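Long-range contact in BolA (Coxiella burnetii, PDB 3TR3), which is of unknown function but belongs to the BolA/IbaG family of stress-induced proteins and binds a cobalt ion: residues 37-43 and 73-79. Sequence-based numbering, arbitrary orientation.
Sequences VLCPTFE and TYTPDEY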
loop_
_atom_site.group_PDB
_atom_site.type_symbol
_atom_site.label_atom_id
_atom_site.label_comp_id
_atom_site.label_asym_id
_atom_site.label_seq_id
_atom_site.Cartn_x
_atom_site.Cartn_y
_atom_site.Cartn_z
ATOM N N VAL B 37 6.303 -5.429 2.801
ATOM C CA VAL B 37 6.238 -5.048 4.206
ATOM C C VAL B 37 7.553 -4.399 4.599
ATOM O O VAL B 37 8.628 -4.929 4.282
ATOM C CB VAL B 37 5.962 -6.263 5.130
ATOM C CG1 VAL B 37 5.756 -5.784 6.561
ATOM C CG2 VAL B 37 4.734 -6.997 4.674
ATOM N N LEU B 38 7.456 -3.227 5.229
ATOM C CA LEU B 38 8.605 -2.547 5.787
ATOM C C LEU B 38 8.505 -2.692 7.299
ATOM O O LEU B 38 7.430 -2.474 7.869
ATOM C CB LEU B 38 8.688 -1.052 5.385
ATOM C CG LEU B 38 8.646 -0.620 3.903
ATOM C CD1 LEU B 38 9.129 0.850 3.612
ATOM C CD2 LEU B 38 9.345 -1.590 2.971
ATOM N N CYS B 39 9.624 -3.069 7.933
ATOM C CA CYS B 39 9.739 -3.129 9.391
ATOM C C CYS B 39 11.225 -3.035 9.805
ATOM O O CYS B 39 12.057 -3.798 9.291
ATOM C CB CYS B 39 9.128 -4.435 9.905
ATOM S SG CYS B 39 8.847 -4.450 11.676
ATOM N N PRO B 40 11.564 -2.094 10.720
ATOM C CA PRO B 40 12.947 -1.987 11.221
ATOM C C PRO B 40 13.386 -3.239 12.012
ATOM O O PRO B 40 14.576 -3.502 12.128
ATOM C CB PRO B 40 12.906 -0.736 12.118
ATOM C CG PRO B 40 11.456 -0.620 12.545
ATOM C CD PRO B 40 10.675 -1.091 11.341
ATOM N N THR B 41 12.424 -4.013 12.505
ATOM C CA THR B 41 12.682 -5.265 13.214
ATOM C C THR B 41 13.342 -6.341 12.321
ATOM O O THR B 41 13.935 -7.308 12.806
ATOM C CB THR B 41 11.356 -5.777 13.865
ATOM O OG1 THR B 41 10.940 -4.851 14.875
ATOM C CG2 THR B 41 11.487 -7.144 14.483
ATOM N N PHE B 42 13.247 -6.175 11.010
ATOM C CA PHE B 42 13.854 -7.141 10.086
ATOM C C PHE B 42 15.373 -6.936 10.041
ATOM O O PHE B 42 16.089 -7.744 9.469
ATOM C CB PHE B 42 13.289 -7.030 8.654
ATOM C CG PHE B 42 11.796 -7.278 8.533
ATOM C CD1 PHE B 42 11.128 -8.092 9.425
ATOM C CD2 PHE B 42 11.069 -6.696 7.491
ATOM C CE1 PHE B 42 9.743 -8.308 9.286
ATOM C CE2 PHE B 42 9.700 -6.919 7.342
ATOM C CZ PHE B 42 9.034 -7.742 8.251
ATOM N N GLU B 43 15.871 -5.854 10.631
ATOM C CA GLU B 43 17.323 -5.624 10.592
ATOM C C GLU B 43 18.084 -6.806 11.178
ATOM O O GLU B 43 17.850 -7.205 12.339
ATOM C CB GLU B 43 17.706 -4.319 11.286
ATOM C CG GLU B 43 19.146 -3.928 11.089
ATOM C CD GLU B 43 19.491 -3.580 9.647
ATOM O OE1 GLU B 43 18.882 -2.610 9.080
ATOM O OE2 GLU B 43 20.382 -4.279 9.090
ATOM N N THR B 73 9.960 -8.363 2.108
ATOM C CA THR B 73 10.173 -7.772 3.434
ATOM C C THR B 73 11.411 -6.894 3.456
ATOM O O THR B 73 12.495 -7.358 3.157
ATOM C CB THR B 73 10.300 -8.878 4.517
ATOM O OG1 THR B 73 11.202 -9.902 4.072
ATOM C CG2 THR B 73 8.910 -9.501 4.809
ATOM N N TYR B 74 11.250 -5.620 3.795
ATOM C CA TYR B 74 12.371 -4.693 3.776
ATOM C C TYR B 74 12.481 -3.975 5.105
ATOM O O TYR B 74 11.490 -3.762 5.795
ATOM C CB TYR B 74 12.219 -3.618 2.674
ATOM C CG TYR B 74 12.127 -4.154 1.253
ATOM C CD1 TYR B 74 13.265 -4.510 0.537
ATOM C CD2 TYR B 74 10.891 -4.289 0.624
ATOM C CE1 TYR B 74 13.179 -5.016 -0.747
ATOM C CE2 TYR B 74 10.792 -4.778 -0.659
ATOM C CZ TYR B 74 11.928 -5.146 -1.348
ATOM O OH TYR B 74 11.798 -5.628 -2.644
ATOM N N THR B 75 13.696 -3.586 5.459
ATOM C CA THR B 75 13.824 -2.556 6.457
ATOM C C THR B 75 13.545 -1.238 5.761
ATOM O O THR B 75 13.743 -1.107 4.556
ATOM C CB THR B 75 15.245 -2.483 7.077
ATOM O OG1 THR B 75 16.218 -2.180 6.064
ATOM C CG2 THR B 75 15.593 -3.778 7.809
ATOM N N PRO B 76 13.110 -0.247 6.529
ATOM C CA PRO B 76 12.978 1.105 5.992
ATOM C C PRO B 76 14.220 1.558 5.236
ATOM O O PRO B 76 14.066 2.138 4.157
ATOM C CB PRO B 76 12.740 1.957 7.236
ATOM C CG PRO B 76 12.135 1.008 8.257
ATOM C CD PRO B 76 12.633 -0.369 7.925
ATOM N N ASP B 77 15.417 1.281 5.749
ATOM C CA ASP B 77 16.650 1.637 5.031
ATOM C C ASP B 77 16.877 0.874 3.715
ATOM O O ASP B 77 17.311 1.467 2.757
ATOM C CB ASP B 77 17.896 1.480 5.915
ATOM C CG ASP B 77 17.956 2.494 7.035
ATOM O OD1 ASP B 77 17.239 3.519 6.981
ATOM O OD2 ASP B 77 18.744 2.248 7.976
ATOM N N GLU B 78 16.629 -0.432 3.675
ATOM C CA GLU B 78 16.785 -1.148 2.427
ATOM C C GLU B 78 15.851 -0.502 1.407
ATOM O O GLU B 78 16.193 -0.417 0.219
ATOM C CB GLU B 78 16.482 -2.649 2.552
ATOM C CG GLU B 78 17.475 -3.442 3.394
ATOM C CD GLU B 78 16.993 -4.851 3.735
ATOM O OE1 GLU B 78 15.801 -5.126 3.488
ATOM O OE2 GLU B 78 17.803 -5.676 4.248
ATOM N N TYR B 79 14.676 -0.050 1.862
ATOM C CA TYR B 79 13.711 0.510 0.933
ATOM C C TYR B 79 14.109 1.916 0.420
ATOM O O TYR B 79 14.149 2.115 -0.794
ATOM C CB TYR B 79 12.273 0.467 1.466
ATOM C CG TYR B 79 11.244 0.771 0.388
ATOM C CD1 TYR B 79 10.639 2.025 0.306
ATOM C CD2 TYR B 79 10.899 -0.187 -0.574
ATOM C CE1 TYR B 79 9.687 2.309 -0.696
ATOM C CE2 TYR B 79 9.962 0.090 -1.592
ATOM C CZ TYR B 79 9.350 1.341 -1.638
ATOM O OH TYR B 79 8.411 1.638 -2.623
HETATM O O HOH W 1 18.957 -2.463 6.524
HETATM O O HOH W 2 19.810 -4.747 5.927
#
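Tyr74 N donates to Val37 O at 2.8 Å, and Cys39 N donates to Tyr74 O at 2.9 Å, so the backbone of Tyr74 uses both its polar groups, the second just past the end of strand 32-38. The CA-H groups of Thr73 and Leu38 add weaker contacts to the same two carbonyl oxygens. On one face of the sheet the leucine methyls divide their work: Leu38 CD2 lies 3.5 Å from Tyr74 CB, while CD1 meets Tyr79 CD1 at 3.8 Å, the side chains of Leu38 and Tyr79 crossing at about a right angle. Ile24 of strand 22-28 joins this apolar patch. On the other face Phe42 CE2 packs 3.5 Å from Thr73 CB, and the edge of its ring also faces Tyr74 O. Cys39 CB sits over the centre of that ring, 3.6 Å above its plane, and Val54 of helix 47-57 packs against Phe42 too.

This is the end of the parallel pairing in the mixed three-stranded sheet of the BolA fold, where the chains part into a short 3-10 turn, 40-42, and the C-terminal helix 76-80. Pro76 CD rests against Pro40 N as they separate. Thr75 is the N-cap of that helix and forms a capping box with Glu78: a chi1 of 61° turns OG1 to accept from Glu78 N, and Thr75 N donates to Glu78 OE1 from above the carboxylate plane. Its methyl, CG2, lies 3.5 Å from Glu43 N. Arg50 forms a salt bridge with Glu78 OE1 and also bonds Thr73 O. One water joins Glu43 OE1 to Thr75 OG1; another joins Glu43 OE2 to Glu78 OE2.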